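Local coordinates for GTPase HflX (Sulfolobus solfataricus P2, PDB 2QTH), which hydrolyses GTP with magnesium as cofactor and associates with the 50S ribosomal subunit, perhaps acting during protein synthesis or ribosome biogenesis, at residues 263-268 with 297-302; 110-115 with 151-156. All coordinates share one frame; numbering follows the deposited sequence.

Two ways of joining distant parts of one chain can be compared here. Interaction 1 is a buried strand-to-strand contact in the GTPase domain, where backbone hydrogen bonds set the register and the strand ends pass straight into the guanine pocket. Interaction 2 pairs two helices of the middle region, and direct contact between its segments is apolar: a small buried centre edged by the stems of exposed charged residues. The first buries 539 Å² and the second 230 Å². They share no secondary-structure element, lie on opposite sides of the chain's centre and are about 24 Å apart at their nearest atoms; only 263-268 with 297-302 touches the nucleotide.

Interaction 1 of 2, residues 263-268 with 297-302; sequences LVIDST and VTLNKI. With GDP (guanosine-5'-diphosphate), chain H.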
loop_
_atom_site.group_PDB
_atom_site.type_symbol
_atom_site.label_atom_id
_atom_site.label_comp_id
_atom_site.label_asym_id
_atom_site.label_seq_id
_atom_site.Cartn_x
_atom_site.Cartn_y
_atom_site.Cartn_z
ATOM N N LEU A 263 -9.094 -6.288 9.374
ATOM C CA LEU A 263 -8.990 -6.650 7.956
ATOM C C LEU A 263 -10.121 -6.064 7.168
ATOM O O LEU A 263 -11.345 -6.314 7.447
ATOM C CB LEU A 263 -9.072 -8.173 7.801
ATOM C CG LEU A 263 -9.172 -8.694 6.376
ATOM C CD1 LEU A 263 -7.957 -8.344 5.545
ATOM C CD2 LEU A 263 -9.368 -10.356 6.383
ATOM N N VAL A 264 -9.738 -5.243 6.212
ATOM C CA VAL A 264 -10.718 -4.442 5.487
ATOM C C VAL A 264 -10.986 -5.144 4.195
ATOM O O VAL A 264 -10.011 -5.572 3.530
ATOM C CB VAL A 264 -10.331 -2.928 5.229
ATOM C CG1 VAL A 264 -11.616 -2.173 4.824
ATOM C CG2 VAL A 264 -9.773 -2.228 6.522
ATOM N N ILE A 265 -12.257 -5.238 3.823
ATOM C CA ILE A 265 -12.722 -5.999 2.615
ATOM C C ILE A 265 -13.748 -5.167 1.908
ATOM O O ILE A 265 -14.682 -4.632 2.561
ATOM C CB ILE A 265 -13.400 -7.356 2.951
ATOM C CG1 ILE A 265 -12.480 -8.197 3.863
ATOM C CG2 ILE A 265 -13.715 -8.180 1.611
ATOM C CD1 ILE A 265 -11.169 -8.710 3.142
ATOM N N ASP A 266 -13.586 -5.039 0.587
ATOM C CA ASP A 266 -14.520 -4.258 -0.212
ATOM C C ASP A 266 -15.842 -5.031 -0.359
ATOM O O ASP A 266 -15.853 -6.009 -1.115
ATOM C CB ASP A 266 -13.863 -3.991 -1.585
ATOM C CG ASP A 266 -14.654 -3.015 -2.456
ATOM O OD1 ASP A 266 -15.866 -2.809 -2.181
ATOM O OD2 ASP A 266 -14.070 -2.511 -3.429
ATOM N N SER A 267 -16.945 -4.587 0.297
ATOM C CA SER A 267 -18.269 -5.238 0.107
ATOM C C SER A 267 -18.864 -5.209 -1.324
ATOM O O SER A 267 -19.858 -5.902 -1.576
ATOM C CB SER A 267 -19.363 -4.723 1.104
ATOM O OG SER A 267 -19.821 -3.421 0.766
ATOM N N THR A 268 -18.341 -4.358 -2.202
ATOM C CA THR A 268 -18.892 -4.212 -3.556
ATOM C C THR A 268 -18.492 -5.371 -4.458
ATOM O O THR A 268 -18.933 -5.484 -5.608
ATOM C CB THR A 268 -18.545 -2.837 -4.229
ATOM O OG1 THR A 268 -17.186 -2.773 -4.602
ATOM C CG2 THR A 268 -18.814 -1.685 -3.298
ATOM N N VAL A 297 -12.878 -8.157 11.181
ATOM C CA VAL A 297 -13.061 -8.000 9.737
ATOM C C VAL A 297 -14.104 -6.884 9.523
ATOM O O VAL A 297 -15.161 -6.915 10.147
ATOM C CB VAL A 297 -13.513 -9.357 9.059
ATOM C CG1 VAL A 297 -13.577 -9.178 7.555
ATOM C CG2 VAL A 297 -12.567 -10.507 9.415
ATOM N N THR A 298 -13.793 -5.858 8.693
ATOM C CA THR A 298 -14.784 -4.884 8.404
ATOM C C THR A 298 -15.123 -4.928 6.939
ATOM O O THR A 298 -14.281 -4.629 6.094
ATOM C CB THR A 298 -14.306 -3.431 8.778
ATOM O OG1 THR A 298 -13.055 -3.129 8.108
ATOM C CG2 THR A 298 -13.977 -3.360 10.232
ATOM N N LEU A 299 -16.395 -5.203 6.660
ATOM C CA LEU A 299 -16.864 -5.285 5.315
ATOM C C LEU A 299 -17.261 -3.855 4.998
ATOM O O LEU A 299 -18.178 -3.340 5.607
ATOM C CB LEU A 299 -18.019 -6.296 5.361
ATOM C CG LEU A 299 -18.596 -6.708 4.022
ATOM C CD1 LEU A 299 -17.387 -7.337 3.209
ATOM C CD2 LEU A 299 -19.742 -7.704 4.176
ATOM N N ASN A 300 -16.494 -3.166 4.147
ATOM C CA ASN A 300 -16.551 -1.722 3.991
ATOM C C ASN A 300 -17.259 -1.385 2.703
ATOM O O ASN A 300 -17.466 -2.264 1.884
ATOM C CB ASN A 300 -15.076 -1.167 3.922
ATOM C CG ASN A 300 -14.979 0.361 4.012
ATOM O OD1 ASN A 300 -15.744 1.018 4.710
ATOM N ND2 ASN A 300 -14.011 0.936 3.288
ATOM N N LYS A 301 -17.570 -0.103 2.529
ATOM C CA LYS A 301 -18.174 0.476 1.314
ATOM C C LYS A 301 -19.589 0.004 1.148
ATOM O O LYS A 301 -20.098 -0.037 0.029
ATOM C CB LYS A 301 -17.363 0.186 0.031
ATOM C CG LYS A 301 -15.904 0.504 0.158
ATOM C CD LYS A 301 -15.176 0.420 -1.256
ATOM C CE LYS A 301 -13.780 1.006 -1.221
ATOM N NZ LYS A 301 -13.174 1.124 -2.638
ATOM N N ILE A 302 -20.225 -0.364 2.253
ATOM C CA ILE A 302 -21.552 -0.937 2.207
ATOM C C ILE A 302 -22.560 -0.013 1.563
ATOM O O ILE A 302 -23.566 -0.500 1.059
ATOM C CB ILE A 302 -22.098 -1.421 3.582
ATOM C CG1 ILE A 302 -22.400 -0.229 4.546
ATOM C CG2 ILE A 302 -21.213 -2.643 4.153
ATOM C CD1 ILE A 302 -22.935 -0.687 5.946
HETATM P PB GDP H . -6.911 1.884 0.523
HETATM O O1B GDP H . -6.022 1.851 -0.721
HETATM O O2B GDP H . -7.091 0.465 1.027
HETATM O O3B GDP H . -6.206 2.650 1.569
HETATM O O3A GDP H . -8.325 2.542 0.327
HETATM P PA GDP H . -8.713 4.144 0.736
HETATM O O1A GDP H . -9.255 4.537 2.038
HETATM O O2A GDP H . -7.580 5.048 0.285
HETATM O "O5'" GDP H . -10.038 4.134 -0.179
HETATM C "C5'" GDP H . -10.014 3.584 -1.497
HETATM C "C4'" GDP H . -10.939 4.468 -2.329
HETATM O "O4'" GDP H . -12.271 4.082 -1.968
HETATM C "C3'" GDP H . -10.849 5.952 -2.015
HETATM O "O3'" GDP H . -11.400 6.610 -3.158
HETATM C "C2'" GDP H . -11.814 6.125 -0.868
HETATM O "O2'" GDP H . -12.430 7.410 -0.886
HETATM C "C1'" GDP H . -12.894 5.081 -1.154
HETATM N N9 GDP H . -13.544 4.538 0.071
HETATM C C8 GDP H . -13.005 4.173 1.269
HETATM N N7 GDP H . -13.951 3.718 2.170
HETATM C C5 GDP H . -15.152 3.817 1.507
HETATM C C6 GDP H . -16.585 3.543 1.799
HETATM O O6 GDP H . -16.896 3.107 2.897
HETATM N N1 GDP H . -17.540 3.741 0.854
HETATM C C2 GDP H . -17.233 4.226 -0.352
HETATM N N2 GDP H . -18.265 4.425 -1.218
HETATM N N3 GDP H . -15.928 4.516 -0.725
HETATM C C4 GDP H . -14.880 4.348 0.142
#
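S267 grips the carbonyl oxygen of N300 twice. Its backbone N donates in the carbonyl plane to N300 O (2.9 Å), while its hydroxyl OG, turned back between N and C (chi1 74°), donates to that oxygen from above the plane. This clamp closes a parallel pairing in which T298 N bonds to L263 O, I265 N to T298 O, and N300 N to I265 O, the last almost straight at 2.8 Å.

Beyond the clamp lie N300 and K301 of the guanine-recognition NKxD motif, completed by D303, whose carboxylate bonds GDP. N300 ND2 lies 3.0 Å from GDP N7 and is hydrogen-bonded to S190 O, while OD1 accepts from A335 N; these partners fix the amide's rotation. K301 stretches across the purine, CG 3.5 Å from GDP C6, and its NZ reaches the ribose O4' (3.2 Å) and N189 O. D266 slants across this lysine, OD1 3.4 Å from K301 CD, with a long salt bridge from OD2 to NZ. The same OD1 accepts from T268 N, which makes an Asx turn, and from T268 OG1, both on one face of the carboxylate. With an alanine in place of D266, both T268 donors would probably lose their acceptor and K301 NZ its long ion-pair partner.

Helix 192-200 covers V264 and T298; on the other face helix 271-288, the beta-alpha-beta crossover, packs on L263 and I265, and helix 309-323 on V297 and L299. In the sheet the pair lies between strands 181-186 and 327-332.

Interaction 2 of 2, residues 110-115 with 151-156; sequences ARLKYE and RRINKL
R152 NE makes a hydrogen bond to OE2 of E108, one turn before L112 on helix 101-121, so this arginine ties the two helices together by its polar end while its stem takes part in the apolar contact. With CG opposite its own backbone N (chi1 -158°) and the chain straight as far as NE, R152 passes across the end of L112 at about a right angle; CB, CG and CD all lie near the same methyl, and CG is 3.9 Å from L112 CD1. That methyl also meets L156 CD1 at 3.9 Å.

The tightest point lies deeper, where L112 CB presses on I153 CG1 at 3.5 Å, closer than carbons usually pack. I153 carries on past this leucine, and its terminal CD1 comes within 3.8 Å of the backbone N of K113 and touches the lysine's CG.

The helices are antiparallel neighbours in the middle region, their axes 9.7 Å apart at closest and inclined at 149°, and they mesh knobs-into-holes. L112 is the knob in a hole formed by Y149, R152, I153 and L156; I153 in return enters the one made by L109, L112, K113 and L116. The stems of R152 and K113 edge this apolar centre, both residues being exposed.

On its far side, helix 101-121 meets helix 86-97: A110 rests on L91, and Y114 lies on I87 and L88, its hydroxyl hydrogen-bonded to D85. E115 forms a salt bridge with R75.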
loop_
_atom_site.group_PDB
_atom_site.type_symbol
_atom_site.label_atom_id
_atom_site.label_comp_id
_atom_site.label_asym_id
_atom_site.label_seq_id
_atom_site.Cartn_x
_atom_site.Cartn_y
_atom_site.Cartn_z
ATOM N N ALA A 110 16.602 -2.966 -3.094
ATOM C CA ALA A 110 15.837 -2.837 -4.354
ATOM C C ALA A 110 16.007 -1.545 -5.168
ATOM O O ALA A 110 16.003 -1.550 -6.456
ATOM C CB ALA A 110 14.304 -3.178 -4.143
ATOM N N ARG A 111 16.002 -0.402 -4.454
ATOM C CA ARG A 111 16.140 0.893 -5.187
ATOM C C ARG A 111 17.598 0.957 -5.861
ATOM O O ARG A 111 17.803 1.406 -7.032
ATOM C CB ARG A 111 15.938 2.043 -4.152
ATOM C CG ARG A 111 14.550 2.233 -3.705
ATOM C CD ARG A 111 14.516 3.414 -2.599
ATOM N NE ARG A 111 13.166 3.976 -2.560
ATOM C CZ ARG A 111 12.741 4.797 -1.607
ATOM N NH1 ARG A 111 13.556 5.068 -0.584
ATOM N NH2 ARG A 111 11.577 5.344 -1.697
ATOM N N LEU A 112 18.598 0.495 -5.132
ATOM C CA LEU A 112 19.977 0.439 -5.664
ATOM C C LEU A 112 20.065 -0.449 -6.895
ATOM O O LEU A 112 20.690 -0.080 -7.906
ATOM C CB LEU A 112 20.944 -0.105 -4.579
ATOM C CG LEU A 112 21.217 0.939 -3.457
ATOM C CD1 LEU A 112 22.077 0.328 -2.424
ATOM C CD2 LEU A 112 21.947 2.219 -4.013
ATOM N N LYS A 113 19.483 -1.656 -6.785
ATOM C CA LYS A 113 19.471 -2.600 -7.915
ATOM C C LYS A 113 18.738 -2.020 -9.102
ATOM O O LYS A 113 19.131 -2.190 -10.264
ATOM C CB LYS A 113 18.867 -3.944 -7.491
ATOM C CG LYS A 113 19.877 -4.809 -6.638
ATOM C CD LYS A 113 19.327 -6.243 -6.311
ATOM C CE LYS A 113 20.489 -7.324 -6.266
ATOM N NZ LYS A 113 20.061 -8.620 -5.588
ATOM N N TYR A 114 17.647 -1.352 -8.852
ATOM C CA TYR A 114 16.944 -0.695 -9.979
ATOM C C TYR A 114 17.712 0.421 -10.662
ATOM O O TYR A 114 17.525 0.675 -11.881
ATOM C CB TYR A 114 15.595 -0.151 -9.484
ATOM C CG TYR A 114 14.527 -0.148 -10.515
ATOM C CD1 TYR A 114 14.130 -1.365 -11.137
ATOM C CD2 TYR A 114 13.905 1.051 -10.893
ATOM C CE1 TYR A 114 13.138 -1.377 -12.082
ATOM C CE2 TYR A 114 12.912 1.040 -11.817
ATOM C CZ TYR A 114 12.557 -0.175 -12.425
ATOM O OH TYR A 114 11.549 -0.207 -13.337
ATOM N N GLU A 115 18.570 1.104 -9.933
ATOM C CA GLU A 115 19.394 2.226 -10.559
ATOM C C GLU A 115 20.528 1.671 -11.398
ATOM O O GLU A 115 21.030 2.371 -12.246
ATOM C CB GLU A 115 20.171 3.080 -9.539
ATOM C CG GLU A 115 19.765 4.433 -9.144
ATOM C CD GLU A 115 19.012 5.207 -10.173
ATOM O OE1 GLU A 115 19.607 5.817 -11.077
ATOM O OE2 GLU A 115 17.790 5.250 -9.974
ATOM N N ARG A 151 29.096 -2.041 -4.414
ATOM C CA ARG A 151 29.599 -2.182 -3.033
ATOM C C ARG A 151 28.503 -1.965 -2.001
ATOM O O ARG A 151 28.430 -2.719 -1.023
ATOM C CB ARG A 151 30.821 -1.293 -2.688
ATOM C CG ARG A 151 32.087 -1.511 -3.535
ATOM C CD ARG A 151 33.364 -0.673 -2.925
ATOM N NE ARG A 151 33.242 0.794 -3.016
ATOM C CZ ARG A 151 33.513 1.492 -4.117
ATOM N NH1 ARG A 151 33.926 0.858 -5.212
ATOM N NH2 ARG A 151 33.379 2.836 -4.127
ATOM N N ARG A 152 27.654 -0.935 -2.175
ATOM C CA ARG A 152 26.539 -0.779 -1.227
ATOM C C ARG A 152 25.581 -1.960 -1.349
ATOM O O ARG A 152 25.129 -2.491 -0.362
ATOM C CB ARG A 152 25.805 0.578 -1.362
ATOM C CG ARG A 152 25.051 0.937 -0.044
ATOM C CD ARG A 152 24.399 2.343 -0.032
ATOM N NE ARG A 152 23.343 2.470 0.988
ATOM C CZ ARG A 152 23.547 2.536 2.310
ATOM N NH1 ARG A 152 24.781 2.519 2.815
ATOM N NH2 ARG A 152 22.500 2.615 3.149
ATOM N N ILE A 153 25.254 -2.354 -2.569
ATOM C CA ILE A 153 24.361 -3.505 -2.754
ATOM C C ILE A 153 24.977 -4.733 -2.033
ATOM O O ILE A 153 24.309 -5.406 -1.265
ATOM C CB ILE A 153 24.148 -3.769 -4.237
ATOM C CG1 ILE A 153 23.106 -2.788 -4.812
ATOM C CG2 ILE A 153 23.708 -5.273 -4.507
ATOM C CD1 ILE A 153 23.144 -2.714 -6.327
ATOM N N ASN A 154 26.277 -4.989 -2.241
ATOM C CA ASN A 154 26.927 -6.135 -1.588
ATOM C C ASN A 154 26.907 -6.041 -0.055
ATOM O O ASN A 154 26.533 -7.030 0.656
ATOM C CB ASN A 154 28.353 -6.323 -2.129
ATOM C CG ASN A 154 28.363 -6.894 -3.519
ATOM O OD1 ASN A 154 27.361 -7.489 -3.960
ATOM N ND2 ASN A 154 29.479 -6.708 -4.244
ATOM N N LYS A 155 27.232 -4.849 0.468
ATOM C CA LYS A 155 27.100 -4.638 1.895
ATOM C C LYS A 155 25.710 -4.964 2.464
ATOM O O LYS A 155 25.589 -5.675 3.494
ATOM C CB LYS A 155 27.566 -3.227 2.314
ATOM C CG LYS A 155 27.581 -3.017 3.795
ATOM C CD LYS A 155 27.670 -1.507 4.096
ATOM C CE LYS A 155 27.817 -1.209 5.590
ATOM N NZ LYS A 155 27.022 0.024 5.909
ATOM N N LEU A 156 24.650 -4.445 1.827
ATOM C CA LEU A 156 23.286 -4.664 2.358
ATOM C C LEU A 156 22.918 -6.154 2.295
ATOM O O LEU A 156 22.341 -6.690 3.234
ATOM C CB LEU A 156 22.247 -3.823 1.584
ATOM C CG LEU A 156 22.106 -2.335 1.919
ATOM C CD1 LEU A 156 21.278 -1.641 0.811
ATOM C CD2 LEU A 156 21.466 -2.124 3.272
#